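Local coordinates for mandelate racemase/muconate lactonizing protein (Geobacillus sp., PDB 3N4F) that probably catalyses a magnesium-assisted reaction on a carboxylate substrate, as members of the enolase superfamily do, its own substrate being undefined, at residues E25-A30 / Y337-I342; G202-D207 / V227-L232. All blocks are in the same frame, centred on the assembly; numbering follows the deposited sequence.

Overall arrangement
Interaction 1 joins the first and last of the four segments along the chain, and the two segments of interaction 2 come between them. The contact of 25-30 with 337-342 pairs strand 14-30 of the N-terminal antiparallel sheet with strand 340-342. The contact of 202-207 with 227-232 pairs neighbouring parallel strands of the TIM-barrel sheet. The two share no strand, but Y337 ends strand 335-337 of that barrel sheet. Their centres are 22 Å apart, their nearest atoms about 9 Å. Interaction 1 thus ties the N-terminal sheet to the chain leaving the barrel; interaction 2 lies within the barrel wall, where D207 binds magnesium, whereas the D338 side chain stays about 12 Å from a magnesium ion.

Interaction 1. Residues E25-A30 / Y337-I342; sequences ERARSA and YDDITI
E25 and T341 form an antiparallel hydrogen-bonded pair, with E25 N to T341 O at 3.0 Å and T341 N to E25 O at 2.9 Å; water 1 links E25 O to T341 OG1 as well. R26 and I340 follow as a non-hydrogen-bonded pair, and beyond the two paired positions A27 N donates to D339 O over 2.9 Å. The R26 side chain can be traced outward. R26 CB lies near D339 O. R26 CG packs on I340 CG1 at 4.0 Å and also comes within 3.6 Å of D338 OD1, while R26 CD approaches D338 OD2 at 3.6 Å. A bend at chi3 (-143°) then presents R26 NE to D338 OD2, giving a salt bridge of 2.7 Å whose N-H...O angle of 178° is almost straight. The acceptor lies in the guanidinium plane and is reached from the syn side of the carboxylate, with the two flat groups nearly coplanar. At the tip, R26 NH2 has a weak bond to water 2, which donates to the same OD2, and R26 NH1 bonds to G40 O. Truncation to an alanine here would probably leave the buried D338 carboxylate without its charged mate and open a gap beside I340 CG1. D339, by contrast, sends its carboxylate to K162, although D339 OD2 also lies 3.7 Å from A27 CB. The N-terminal sheet is thus tied to the segment leaving barrel strand 335-337 by backbone pairing and by one buried ion pair, whose near-coplanar groups and straight N-H...O bond fix the rotation of the D338 carboxylate.

Interaction 2. Residues G202-D207 / V227-L232; sequences GKIMID and VNLYWL. With MG (magnesium ion), chain F.
The beta-alpha-beta unit of strand 204-207, helix 214-223 and strand 229-233 brings I204 beside L229 as parallel neighbours in the TIM barrel. I204 N donates to N228 O at 3.0 Å, and I204 O accepts Y230 N at 2.8 Å. The next bond, I206 N to W231 O at 3.1 Å, skips a residue: Y230 has helix-like backbone angles, a beta bulge that leaves the buried W231 N without a partner. N228 ND2 reaches G202 O from above its carbonyl plane. On one side of the sheet L229 CD1 touches I206 CG2 (3.8 Å) and I204 CG2, while I206 CG1 meets L232 CD1. On the other, selenomethionine M205 sets SE over the W231 face, 3.6 Å from the six-membered ring centroid: a Met-aromatic contact. The W231 rotamer (chi1 81°) places the indole face beneath SE. K203 CD lies over the Y230 face, and the phenol bonds to E333. D207 OD2 binds magnesium at 2.1 Å, with E233, E263 and three waters completing the site. The backbone bonds thus set D207 and E233 on adjacent strands as carboxylate ligands, and W231 NE1, bonded to E233, is consistent with second-shell positioning of that carboxylate.

Interaction 1. Residues E25-A30 / Y337-I342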
loop_
_atom_site.group_PDB
_atom_site.type_symbol
_atom_site.label_atom_id
_atom_site.label_comp_id
_atom_site.label_asym_id
_atom_site.label_seq_id
_atom_site.Cartn_x
_atom_site.Cartn_y
_atom_site.Cartn_z
ATOM N N GLU A 25 2.007 -6.623 15.684
ATOM C CA GLU A 25 2.276 -5.284 16.193
ATOM C C GLU A 25 3.228 -4.504 15.302
ATOM O O GLU A 25 4.195 -5.056 14.750
ATOM C CB GLU A 25 2.883 -5.363 17.602
ATOM C CG GLU A 25 1.880 -5.695 18.700
ATOM C CD GLU A 25 2.504 -5.738 20.087
ATOM O OE1 GLU A 25 3.688 -5.343 20.233
ATOM O OE2 GLU A 25 1.800 -6.163 21.035
ATOM N N ARG A 26 2.915 -3.223 15.154
ATOM C CA ARG A 26 3.841 -2.219 14.664
ATOM C C ARG A 26 5.041 -2.086 15.588
ATOM O O ARG A 26 4.934 -2.304 16.800
ATOM C CB ARG A 26 3.150 -0.854 14.662
ATOM C CG ARG A 26 2.777 -0.386 13.347
ATOM C CD ARG A 26 1.896 0.846 13.469
ATOM N NE ARG A 26 0.926 0.739 12.412
ATOM C CZ ARG A 26 -0.378 0.643 12.579
ATOM N NH1 ARG A 26 -0.923 0.689 13.799
ATOM N NH2 ARG A 26 -1.138 0.486 11.507
ATOM N N ALA A 27 6.170 -1.687 15.014
ATOM C CA ALA A 27 7.392 -1.443 15.784
ATOM C C ALA A 27 7.209 -0.247 16.731
ATOM O O ALA A 27 7.775 -0.215 17.825
ATOM C CB ALA A 27 8.573 -1.216 14.844
ATOM N N ARG A 28 6.373 0.711 16.333
ATOM C CA ARG A 28 6.145 1.878 17.150
ATOM C C ARG A 28 4.682 2.286 17.035
ATOM O O ARG A 28 4.131 2.331 15.940
ATOM C CB ARG A 28 7.075 3.036 16.714
ATOM C CG ARG A 28 6.984 4.313 17.599
ATOM C CD ARG A 28 7.883 5.454 17.080
ATOM N NE ARG A 28 7.356 5.993 15.825
ATOM C CZ ARG A 28 7.928 5.851 14.636
ATOM N NH1 ARG A 28 9.086 5.189 14.500
ATOM N NH2 ARG A 28 7.339 6.397 13.577
ATOM N N SER A 29 4.053 2.559 18.172
ATOM C CA SER A 29 2.629 2.870 18.171
ATOM C C SER A 29 2.403 4.153 17.377
ATOM O O SER A 29 3.161 5.119 17.514
ATOM C CB SER A 29 2.111 3.011 19.602
ATOM O OG SER A 29 0.709 3.230 19.599
ATOM N N ALA A 30 1.383 4.132 16.531
ATOM C CA ALA A 30 1.019 5.256 15.675
ATOM C C ALA A 30 0.003 6.155 16.349
ATOM O O ALA A 30 -1.011 5.685 16.837
ATOM C CB ALA A 30 0.467 4.743 14.358
ATOM N N TYR A 337 5.527 1.937 3.341
ATOM C CA TYR A 337 6.054 0.937 4.275
ATOM C C TYR A 337 5.831 1.266 5.756
ATOM O O TYR A 337 6.162 2.357 6.217
ATOM C CB TYR A 337 7.542 0.700 4.015
ATOM C CG TYR A 337 8.123 -0.424 4.837
ATOM C CD1 TYR A 337 8.648 -0.190 6.114
ATOM C CD2 TYR A 337 8.119 -1.725 4.352
ATOM C CE1 TYR A 337 9.184 -1.239 6.882
ATOM C CE2 TYR A 337 8.652 -2.778 5.101
ATOM C CZ TYR A 337 9.175 -2.533 6.360
ATOM O OH TYR A 337 9.692 -3.590 7.089
ATOM N N ASP A 338 5.258 0.307 6.474
ATOM C CA ASP A 338 5.048 0.362 7.929
ATOM C C ASP A 338 5.782 -0.870 8.471
ATOM O O ASP A 338 5.597 -1.973 7.952
ATOM C CB ASP A 338 3.537 0.258 8.220
ATOM C CG ASP A 338 3.128 0.800 9.601
ATOM O OD1 ASP A 338 3.962 1.307 10.364
ATOM O OD2 ASP A 338 1.914 0.745 9.905
ATOM N N ASP A 339 6.622 -0.677 9.486
ATOM C CA ASP A 339 7.390 -1.769 10.111
ATOM C C ASP A 339 6.500 -2.571 11.050
ATOM O O ASP A 339 6.168 -2.118 12.143
ATOM C CB ASP A 339 8.602 -1.214 10.871
ATOM C CG ASP A 339 9.575 -2.306 11.341
ATOM O OD1 ASP A 339 9.309 -3.519 11.187
ATOM O OD2 ASP A 339 10.629 -1.938 11.887
ATOM N N ILE A 340 6.076 -3.747 10.588
ATOM C CA ILE A 340 5.129 -4.581 11.312
ATOM C C ILE A 340 5.653 -6.018 11.444
ATOM O O ILE A 340 6.200 -6.567 10.488
ATOM C CB ILE A 340 3.753 -4.583 10.598
ATOM C CG1 ILE A 340 3.182 -3.147 10.521
ATOM C CG2 ILE A 340 2.780 -5.502 11.309
ATOM C CD1 ILE A 340 1.993 -2.972 9.522
ATOM N N THR A 341 5.475 -6.617 12.622
ATOM C CA THR A 341 5.695 -8.046 12.794
ATOM C C THR A 341 4.353 -8.751 12.996
ATOM O O THR A 341 3.680 -8.543 14.008
ATOM C CB THR A 341 6.637 -8.370 13.985
ATOM O OG1 THR A 341 7.899 -7.717 13.795
ATOM C CG2 THR A 341 6.872 -9.880 14.107
ATOM N N ILE A 342 3.976 -9.583 12.026
ATOM C CA ILE A 342 2.805 -10.465 12.147
ATOM C C ILE A 342 3.293 -11.875 12.497
ATOM O O ILE A 342 4.112 -12.434 11.769
ATOM C CB ILE A 342 2.025 -10.538 10.841
ATOM C CG1 ILE A 342 1.485 -9.144 10.432
ATOM C CG2 ILE A 342 0.903 -11.597 10.926
ATOM C CD1 ILE A 342 0.559 -8.489 11.451
HETATM O O HOH W 1 6.863 -5.131 15.286
HETATM O O HOH W 2 -0.184 -0.796 8.539
HETATM O O HOH W 3 5.752 1.332 13.104
#

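Interaction 2. Residues G202-D207 / V227-L232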
loop_
_atom_site.group_PDB
_atom_site.type_symbol
_atom_site.label_atom_id
_atom_site.label_comp_id
_atom_site.label_asym_id
_atom_site.label_seq_id
_atom_site.Cartn_x
_atom_site.Cartn_y
_atom_site.Cartn_z
ATOM N N GLY A 202 16.927 12.727 0.549
ATOM C CA GLY A 202 15.735 12.140 1.122
ATOM C C GLY A 202 14.485 12.822 0.600
ATOM O O GLY A 202 14.353 14.026 0.708
ATOM N N LYS A 203 13.580 12.051 0.005
ATOM C CA LYS A 203 12.315 12.616 -0.465
ATOM C C LYS A 203 11.380 12.729 0.730
ATOM O O LYS A 203 11.347 11.845 1.572
ATOM C CB LYS A 203 11.680 11.742 -1.549
ATOM C CG LYS A 203 12.478 11.709 -2.849
ATOM C CD LYS A 203 11.773 10.889 -3.910
ATOM C CE LYS A 203 12.603 10.812 -5.181
ATOM N NZ LYS A 203 13.783 9.862 -5.019
ATOM N N ILE A 204 10.633 13.820 0.783
ATOM C CA ILE A 204 9.713 14.072 1.875
ATOM C C ILE A 204 8.345 14.208 1.251
ATOM O O ILE A 204 8.182 14.943 0.286
ATOM C CB ILE A 204 10.064 15.389 2.637
ATOM C CG1 ILE A 204 11.484 15.338 3.225
ATOM C CG2 ILE A 204 9.000 15.712 3.726
ATOM C CD1 ILE A 204 11.745 14.199 4.198
HETATM N N MSE A 205 7.380 13.465 1.774
HETATM C CA MSE A 205 5.988 13.632 1.359
HETATM C C MSE A 205 5.236 14.138 2.558
HETATM O O MSE A 205 5.626 13.857 3.679
HETATM C CB MSE A 205 5.399 12.310 0.868
HETATM C CG MSE A 205 5.672 12.024 -0.602
HETATM SE SE MSE A 205 6.300 10.187 -0.820
HETATM C CE MSE A 205 8.009 10.627 -0.023
ATOM N N ILE A 206 4.201 14.935 2.329
ATOM C CA ILE A 206 3.329 15.351 3.416
ATOM C C ILE A 206 1.877 14.958 3.116
ATOM O O ILE A 206 1.404 15.052 1.981
ATOM C CB ILE A 206 3.482 16.859 3.763
ATOM C CG1 ILE A 206 3.179 17.758 2.544
ATOM C CG2 ILE A 206 4.918 17.126 4.263
ATOM C CD1 ILE A 206 3.158 19.275 2.848
ATOM N N ASP A 207 1.183 14.515 4.150
ATOM C CA ASP A 207 -0.178 14.039 4.001
ATOM C C ASP A 207 -1.044 14.741 5.035
ATOM O O ASP A 207 -0.864 14.563 6.240
ATOM C CB ASP A 207 -0.178 12.524 4.196
ATOM C CG ASP A 207 -1.570 11.907 4.125
ATOM O OD1 ASP A 207 -2.619 12.609 4.077
ATOM O OD2 ASP A 207 -1.607 10.672 4.120
ATOM N N VAL A 227 12.532 22.682 1.125
ATOM C CA VAL A 227 12.454 21.260 1.465
ATOM C C VAL A 227 12.276 20.407 0.214
ATOM O O VAL A 227 11.556 20.787 -0.723
ATOM C CB VAL A 227 11.324 20.967 2.509
ATOM C CG1 VAL A 227 11.160 19.431 2.772
ATOM C CG2 VAL A 227 11.604 21.705 3.807
ATOM N N ASN A 228 12.948 19.256 0.201
ATOM C CA ASN A 228 12.794 18.288 -0.878
ATOM C C ASN A 228 11.431 17.596 -0.814
ATOM O O ASN A 228 11.325 16.385 -0.590
ATOM C CB ASN A 228 13.954 17.274 -0.905
ATOM C CG ASN A 228 13.993 16.485 -2.198
ATOM O OD1 ASN A 228 13.617 17.000 -3.256
ATOM N ND2 ASN A 228 14.440 15.230 -2.126
ATOM N N LEU A 229 10.386 18.398 -1.021
ATOM C CA LEU A 229 9.019 17.949 -0.983
ATOM C C LEU A 229 8.653 17.267 -2.300
ATOM O O LEU A 229 8.522 17.929 -3.345
ATOM C CB LEU A 229 8.123 19.151 -0.735
ATOM C CG LEU A 229 6.846 18.913 0.053
ATOM C CD1 LEU A 229 7.167 18.334 1.438
ATOM C CD2 LEU A 229 6.096 20.220 0.167
ATOM N N TYR A 230 8.514 15.944 -2.258
ATOM C CA TYR A 230 8.216 15.161 -3.452
ATOM C C TYR A 230 6.731 15.169 -3.821
ATOM O O TYR A 230 6.400 15.311 -4.990
ATOM C CB TYR A 230 8.742 13.730 -3.307
ATOM C CG TYR A 230 8.600 12.893 -4.554
ATOM C CD1 TYR A 230 9.477 13.048 -5.629
ATOM C CD2 TYR A 230 7.582 11.945 -4.662
ATOM C CE1 TYR A 230 9.346 12.271 -6.769
ATOM C CE2 TYR A 230 7.442 11.173 -5.784
ATOM C CZ TYR A 230 8.325 11.333 -6.836
ATOM O OH TYR A 230 8.184 10.561 -7.959
ATOM N N TRP A 231 5.844 14.979 -2.844
ATOM C CA TRP A 231 4.406 15.142 -3.115
ATOM C C TRP A 231 3.617 15.638 -1.917
ATOM O O TRP A 231 4.041 15.477 -0.761
ATOM C CB TRP A 231 3.760 13.886 -3.779
ATOM C CG TRP A 231 3.351 12.718 -2.896
ATOM C CD1 TRP A 231 2.663 12.761 -1.698
ATOM C CD2 TRP A 231 3.559 11.321 -3.182
ATOM N NE1 TRP A 231 2.454 11.480 -1.230
ATOM C CE2 TRP A 231 3.003 10.582 -2.112
ATOM C CE3 TRP A 231 4.183 10.622 -4.237
ATOM C CZ2 TRP A 231 3.048 9.173 -2.063
ATOM C CZ3 TRP A 231 4.216 9.216 -4.186
ATOM C CH2 TRP A 231 3.658 8.516 -3.101
ATOM N N LEU A 232 2.485 16.254 -2.245
ATOM C CA LEU A 232 1.441 16.662 -1.327
ATOM C C LEU A 232 0.185 15.778 -1.526
ATOM O O LEU A 232 -0.422 15.752 -2.601
ATOM C CB LEU A 232 1.061 18.092 -1.613
ATOM C CG LEU A 232 -0.204 18.629 -0.958
ATOM C CD1 LEU A 232 0.041 18.787 0.557
ATOM C CD2 LEU A 232 -0.535 19.947 -1.598
HETATM MG MG MG F . -2.844 9.276 3.065
HETATM O O HOH W 4 -4.235 10.775 2.871
HETATM O O HOH W 5 -1.559 7.660 3.468
HETATM O O HOH W 6 -3.782 8.479 4.681
#